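Local structure of A223 penton protein C-terminal domain-containing protein (Sulfolobus turreted icosahedral virus, 4IL7) at residues Leu99-Thr104 against Phe125-Gly130; Ile114-Gly119 against Ile134-Gly139. The protein is a structural component of the viral capsid, probably part of the penton at the vertices, represented here by its C-terminal domain. The protein carries 1 engineered substitution. All coordinates share one frame; numbering follows the deposited sequence.

In the fold
The domain is a β-sandwich, a partial jelly roll of two four-stranded antiparallel sheets, and the contacts lie on opposite sides of its centre. Each takes one strand from each sheet: 97-104 and 121-128 in contact 1, which also includes the start of 130-136, and 110-118 and 130-136 in contact 2. Contact 1 mixes an in-sheet bridge at G130, held by two backbone hydrogen bonds, with one apolar pair across the sandwich, I101 and L127. Contact 2 bridges the sheets by aliphatic side chains, buried at I114, L116 and I134 and open to solvent near I137 and G139, where a water takes over. F125, in the 125-130 segment, touches L116 and I134, joining the two in one interior.

Contact 1 (Leu99-Thr104 against Phe125-Gly130); sequences LIISIT and FNLQTG
I103 O accepts the backbone N-H of G130 at 2.8 Å, with that nitrogen in the carbonyl plane, and T129 CA adds a CA-H...O contact of 3.4 Å to the same I103 O. The site belongs to a β-sandwich: after strand 121-128 the chain leaves its own sheet at T129 and joins the facing one at G130. The return bond, I103 N to G130 O (3.1 Å), completes an antiparallel hydrogen-bonded pair. S102 CA also reaches G130 O, at 3.3 Å, giving that oxygen a second, softer partner. At G130's backbone angles (phi 84°) a CB would press on the carbonyl O of T129. Two residues past G130, N132 ND2 bonds both I101 O and Q128 O, tying strand 97-104 to the end of strand 121-128. Inside the sandwich, I101 and L127 point at each other across the gap between sheets, with I101 CG2 and L127 CD2 4.3 Å apart; M145 lies against I101 and L147 against L127. At the turn, T129 OG1 sits between its own backbone N and carbonyl carbon (chi1 62°) and is hydrogen-bonded to G109 N, while T129 CB rests 3.7 Å from I103 O.

Contact 2 (Ile114-Gly119 against Ile134-Gly139); sequences ITLTIG and IPVIAG
I118 lays its outer carbons over the side chain of I137, the two crossing at about a right angle. I118 CD1 lies 3.6 Å from I137 CG1, and I118 CG1 is 3.7 Å from I137 CD1, so each side chain offers both its CG1 and its CD1 to the other. The CB of I137 does not point at the 114-119 segment, but chi1 of 79°, with CG1 between the backbone N and the carbonyl carbon, brings that CG1 against I118 CD1. The same I118 methyl also passes the turn backbone, with CD1 3.8 Å from A138 O. This is face-to-face packing of a β-sandwich: strand 110-118 belongs to one sheet and strand 130-136, an outermost strand, to the other. The axes of 114-118 and 134-136 run nearly parallel, 20° apart, and approach to 10.3 Å, a separation filled by side chains from both sides. Deeper in, L116 and I134 reach toward each other tip to tip. L116 CD1 touches I134 CG2 and V136 CG1, each at 4.0 Å, and meets V136 at about a right angle. I114 and I134 instead slide past each other in opposite directions, brushing with I114 CG2 and I134 CD1 at 4.2 Å. I101 packs on both of them, and I142 lies on I114 and L116. At the open end, one water accepts from G119 N (3.0 Å) and donates to G139 O (3.2 Å), bridging the two backbones. N96 OD1 takes the A138 N-H, and T140 OG1, just past the segment, bonds I137 O. With no direct hydrogen bond between the segments, their attraction rests on dispersion and the burial of aliphatic carbon, and the water supplies the polar link where the sandwich meets solvent.

Contact 1 (Leu99-Thr104 against Phe125-Gly130)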
loop_
_atom_site.group_PDB
_atom_site.type_symbol
_atom_site.label_atom_id
_atom_site.label_comp_id
_atom_site.label_asym_id
_atom_site.label_seq_id
_atom_site.Cartn_x
_atom_site.Cartn_y
_atom_site.Cartn_z
ATOM N N LEU A 99 5.436 5.839 1.519
ATOM C CA LEU A 99 4.315 4.943 1.732
ATOM C C LEU A 99 4.842 3.576 2.124
ATOM O O LEU A 99 5.686 2.952 1.440
ATOM C CB LEU A 99 3.502 4.801 0.482
ATOM C CG LEU A 99 2.232 3.961 0.596
ATOM C CD1 LEU A 99 1.221 4.608 1.514
ATOM C CD2 LEU A 99 1.616 3.732 -0.775
ATOM N N ILE A 100 4.353 3.095 3.266
ATOM C CA ILE A 100 4.706 1.780 3.749
ATOM C C ILE A 100 3.488 0.872 3.706
ATOM O O ILE A 100 2.458 1.169 4.296
ATOM C CB ILE A 100 5.269 1.810 5.199
ATOM C CG1 ILE A 100 6.387 2.829 5.350
ATOM C CG2 ILE A 100 5.671 0.426 5.632
ATOM C CD1 ILE A 100 7.600 2.493 4.561
ATOM N N ILE A 101 3.635 -0.265 3.041
ATOM C CA ILE A 101 2.625 -1.295 2.957
ATOM C C ILE A 101 3.219 -2.498 3.611
ATOM O O ILE A 101 4.205 -3.077 3.117
ATOM C CB ILE A 101 2.203 -1.610 1.517
ATOM C CG1 ILE A 101 1.748 -0.327 0.750
ATOM C CG2 ILE A 101 1.075 -2.637 1.547
ATOM C CD1 ILE A 101 2.774 0.078 -0.223
ATOM N N SER A 102 2.686 -2.862 4.766
ATOM C CA SER A 102 3.163 -4.053 5.512
ATOM C C SER A 102 2.152 -5.162 5.349
ATOM O O SER A 102 1.028 -5.058 5.833
ATOM C CB SER A 102 3.340 -3.700 6.986
ATOM O OG SER A 102 3.782 -4.817 7.716
ATOM N N ILE A 103 2.511 -6.229 4.656
ATOM C CA ILE A 103 1.606 -7.350 4.393
ATOM C C ILE A 103 2.105 -8.522 5.181
ATOM O O ILE A 103 3.272 -8.944 5.013
ATOM C CB ILE A 103 1.600 -7.680 2.890
ATOM C CG1 ILE A 103 1.250 -6.487 2.004
ATOM C CG2 ILE A 103 0.635 -8.840 2.658
ATOM C CD1 ILE A 103 -0.163 -5.941 2.223
ATOM N N THR A 104 1.308 -9.031 6.119
ATOM C CA THR A 104 1.747 -10.122 6.979
ATOM C C THR A 104 0.834 -11.272 6.837
ATOM O O THR A 104 -0.371 -11.149 6.689
ATOM C CB THR A 104 1.951 -9.650 8.418
ATOM O OG1 THR A 104 0.801 -9.123 8.941
ATOM C CG2 THR A 104 3.066 -8.601 8.433
ATOM N N PHE A 125 3.032 -1.572 -8.645
ATOM C CA PHE A 125 4.176 -2.116 -7.884
ATOM C C PHE A 125 3.879 -3.536 -7.408
ATOM O O PHE A 125 2.821 -3.845 -6.894
ATOM C CB PHE A 125 4.457 -1.260 -6.645
ATOM C CG PHE A 125 4.811 0.137 -6.970
ATOM C CD1 PHE A 125 3.826 1.123 -7.062
ATOM C CD2 PHE A 125 6.124 0.515 -7.209
ATOM C CE1 PHE A 125 4.131 2.414 -7.362
ATOM C CE2 PHE A 125 6.444 1.855 -7.505
ATOM C CZ PHE A 125 5.415 2.761 -7.577
ATOM N N ASN A 126 4.896 -4.366 -7.500
ATOM C CA ASN A 126 4.938 -5.667 -6.825
ATOM C C ASN A 126 5.000 -5.459 -5.297
ATOM O O ASN A 126 5.660 -4.613 -4.799
ATOM C CB ASN A 126 6.198 -6.406 -7.261
ATOM C CG ASN A 126 6.162 -7.810 -6.800
ATOM O OD1 ASN A 126 5.402 -8.594 -7.289
ATOM N ND2 ASN A 126 7.035 -8.109 -5.874
ATOM N N LEU A 127 4.211 -6.323 -4.651
ATOM C CA LEU A 127 4.254 -6.425 -3.171
ATOM C C LEU A 127 4.800 -7.792 -2.780
ATOM O O LEU A 127 4.502 -8.786 -3.368
ATOM C CB LEU A 127 2.882 -6.290 -2.559
ATOM C CG LEU A 127 2.217 -4.932 -2.753
ATOM C CD1 LEU A 127 0.783 -4.991 -2.248
ATOM C CD2 LEU A 127 2.980 -3.849 -2.074
ATOM N N GLN A 128 5.607 -7.727 -1.708
ATOM C CA GLN A 128 6.099 -8.917 -1.003
ATOM C C GLN A 128 5.520 -8.838 0.427
ATOM O O GLN A 128 5.163 -7.809 0.940
ATOM C CB GLN A 128 7.647 -8.997 -1.024
ATOM C CG GLN A 128 8.192 -8.991 -2.428
ATOM C CD GLN A 128 9.644 -9.244 -2.520
ATOM O OE1 GLN A 128 10.415 -8.679 -1.776
ATOM N NE2 GLN A 128 10.038 -10.080 -3.469
ATOM N N THR A 129 5.637 -9.984 1.113
ATOM C CA THR A 129 5.362 -9.966 2.527
ATOM C C THR A 129 6.379 -9.110 3.240
ATOM O O THR A 129 7.533 -8.962 2.788
ATOM C CB THR A 129 5.333 -11.364 3.128
ATOM O OG1 THR A 129 6.613 -11.994 2.995
ATOM C CG2 THR A 129 4.271 -12.188 2.510
ATOM N N GLY A 130 5.981 -8.614 4.416
ATOM C CA GLY A 130 6.778 -7.677 5.132
ATOM C C GLY A 130 6.574 -6.241 4.656
ATOM O O GLY A 130 5.514 -5.919 4.154
#

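Contact 2 (Ile114-Gly119 against Ile134-Gly139)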
loop_
_atom_site.group_PDB
_atom_site.type_symbol
_atom_site.label_atom_id
_atom_site.label_comp_id
_atom_site.label_asym_id
_atom_site.label_seq_id
_atom_site.Cartn_x
_atom_site.Cartn_y
_atom_site.Cartn_z
ATOM N N ILE A 114 0.022 -3.416 -5.953
ATOM C CA ILE A 114 -0.669 -2.161 -5.599
ATOM C C ILE A 114 -0.545 -1.207 -6.750
ATOM O O ILE A 114 0.466 -1.129 -7.413
ATOM C CB ILE A 114 -0.140 -1.545 -4.258
ATOM C CG1 ILE A 114 -1.009 -0.420 -3.725
ATOM C CG2 ILE A 114 1.316 -1.186 -4.373
ATOM C CD1 ILE A 114 -0.639 0.037 -2.293
ATOM N N THR A 115 -1.600 -0.390 -6.956
ATOM C CA THR A 115 -1.619 0.646 -7.956
ATOM C C THR A 115 -1.792 1.984 -7.335
ATOM O O THR A 115 -2.686 2.162 -6.465
ATOM C CB THR A 115 -2.746 0.424 -8.956
ATOM O OG1 THR A 115 -2.614 -0.866 -9.542
ATOM C CG2 THR A 115 -2.771 1.462 -10.070
ATOM N N LEU A 116 -0.968 2.940 -7.685
ATOM C CA LEU A 116 -0.987 4.309 -7.235
ATOM C C LEU A 116 -1.202 5.262 -8.366
ATOM O O LEU A 116 -0.680 5.011 -9.485
ATOM C CB LEU A 116 0.323 4.707 -6.566
ATOM C CG LEU A 116 0.839 3.831 -5.419
ATOM C CD1 LEU A 116 2.116 4.362 -4.812
ATOM C CD2 LEU A 116 -0.183 3.661 -4.322
ATOM N N THR A 117 -1.857 6.377 -8.167
ATOM C CA THR A 117 -2.014 7.399 -9.174
ATOM C C THR A 117 -1.641 8.737 -8.616
ATOM O O THR A 117 -2.023 9.063 -7.495
ATOM C CB THR A 117 -3.419 7.366 -9.760
ATOM O OG1 THR A 117 -4.390 7.892 -8.824
ATOM C CG2 THR A 117 -3.836 6.070 -10.220
ATOM N N ILE A 118 -0.917 9.552 -9.369
ATOM C CA ILE A 118 -0.576 10.898 -8.956
ATOM C C ILE A 118 -0.737 11.729 -10.208
ATOM O O ILE A 118 -0.086 11.485 -11.246
ATOM C CB ILE A 118 0.840 10.993 -8.334
ATOM C CG1 ILE A 118 1.213 12.432 -8.004
ATOM C CG2 ILE A 118 1.951 10.387 -9.181
ATOM C CD1 ILE A 118 0.341 13.096 -6.942
ATOM N N GLY A 119 -1.616 12.704 -10.205
ATOM C CA GLY A 119 -1.839 13.523 -11.377
ATOM C C GLY A 119 -2.243 12.645 -12.554
ATOM O O GLY A 119 -3.160 11.873 -12.486
ATOM N N ILE A 134 7.603 2.824 -0.718
ATOM C CA ILE A 134 7.467 3.547 -1.972
ATOM C C ILE A 134 7.457 5.050 -1.711
ATOM O O ILE A 134 6.620 5.569 -1.018
ATOM C CB ILE A 134 6.147 3.166 -2.695
ATOM C CG1 ILE A 134 6.021 1.633 -2.864
ATOM C CG2 ILE A 134 6.035 3.875 -4.023
ATOM C CD1 ILE A 134 4.643 1.149 -3.377
ATOM N N PRO A 135 8.441 5.787 -2.263
ATOM C CA PRO A 135 8.381 7.244 -2.207
ATOM C C PRO A 135 7.149 7.784 -2.890
ATOM O O PRO A 135 6.834 7.359 -3.992
ATOM C CB PRO A 135 9.651 7.674 -2.966
ATOM C CG PRO A 135 10.500 6.470 -3.012
ATOM C CD PRO A 135 9.603 5.295 -3.007
ATOM N N VAL A 136 6.460 8.705 -2.251
ATOM C CA VAL A 136 5.261 9.276 -2.752
ATOM C C VAL A 136 5.174 10.802 -2.464
ATOM O O VAL A 136 5.749 11.326 -1.489
ATOM C CB VAL A 136 4.000 8.590 -2.167
ATOM C CG1 VAL A 136 3.912 7.153 -2.652
ATOM C CG2 VAL A 136 3.950 8.655 -0.655
ATOM N N ILE A 137 4.443 11.503 -3.317
ATOM C CA ILE A 137 4.171 12.903 -3.069
ATOM C C ILE A 137 2.710 13.052 -2.607
ATOM O O ILE A 137 1.825 12.193 -2.807
ATOM C CB ILE A 137 4.543 13.819 -4.249
ATOM C CG1 ILE A 137 3.471 13.729 -5.284
ATOM C CG2 ILE A 137 5.865 13.357 -4.871
ATOM C CD1 ILE A 137 3.741 14.654 -6.447
ATOM N N ALA A 138 2.490 14.132 -1.901
ATOM C CA ALA A 138 1.177 14.483 -1.384
ATOM C C ALA A 138 0.072 14.413 -2.416
ATOM O O ALA A 138 0.231 14.903 -3.549
ATOM C CB ALA A 138 1.236 15.864 -0.781
ATOM N N GLY A 139 -1.030 13.783 -2.066
ATOM C CA GLY A 139 -2.196 13.662 -2.920
ATOM C C GLY A 139 -2.190 12.429 -3.813
ATOM O O GLY A 139 -3.171 12.161 -4.502
HETATM O O HOH W 1 -3.188 12.746 -7.611
#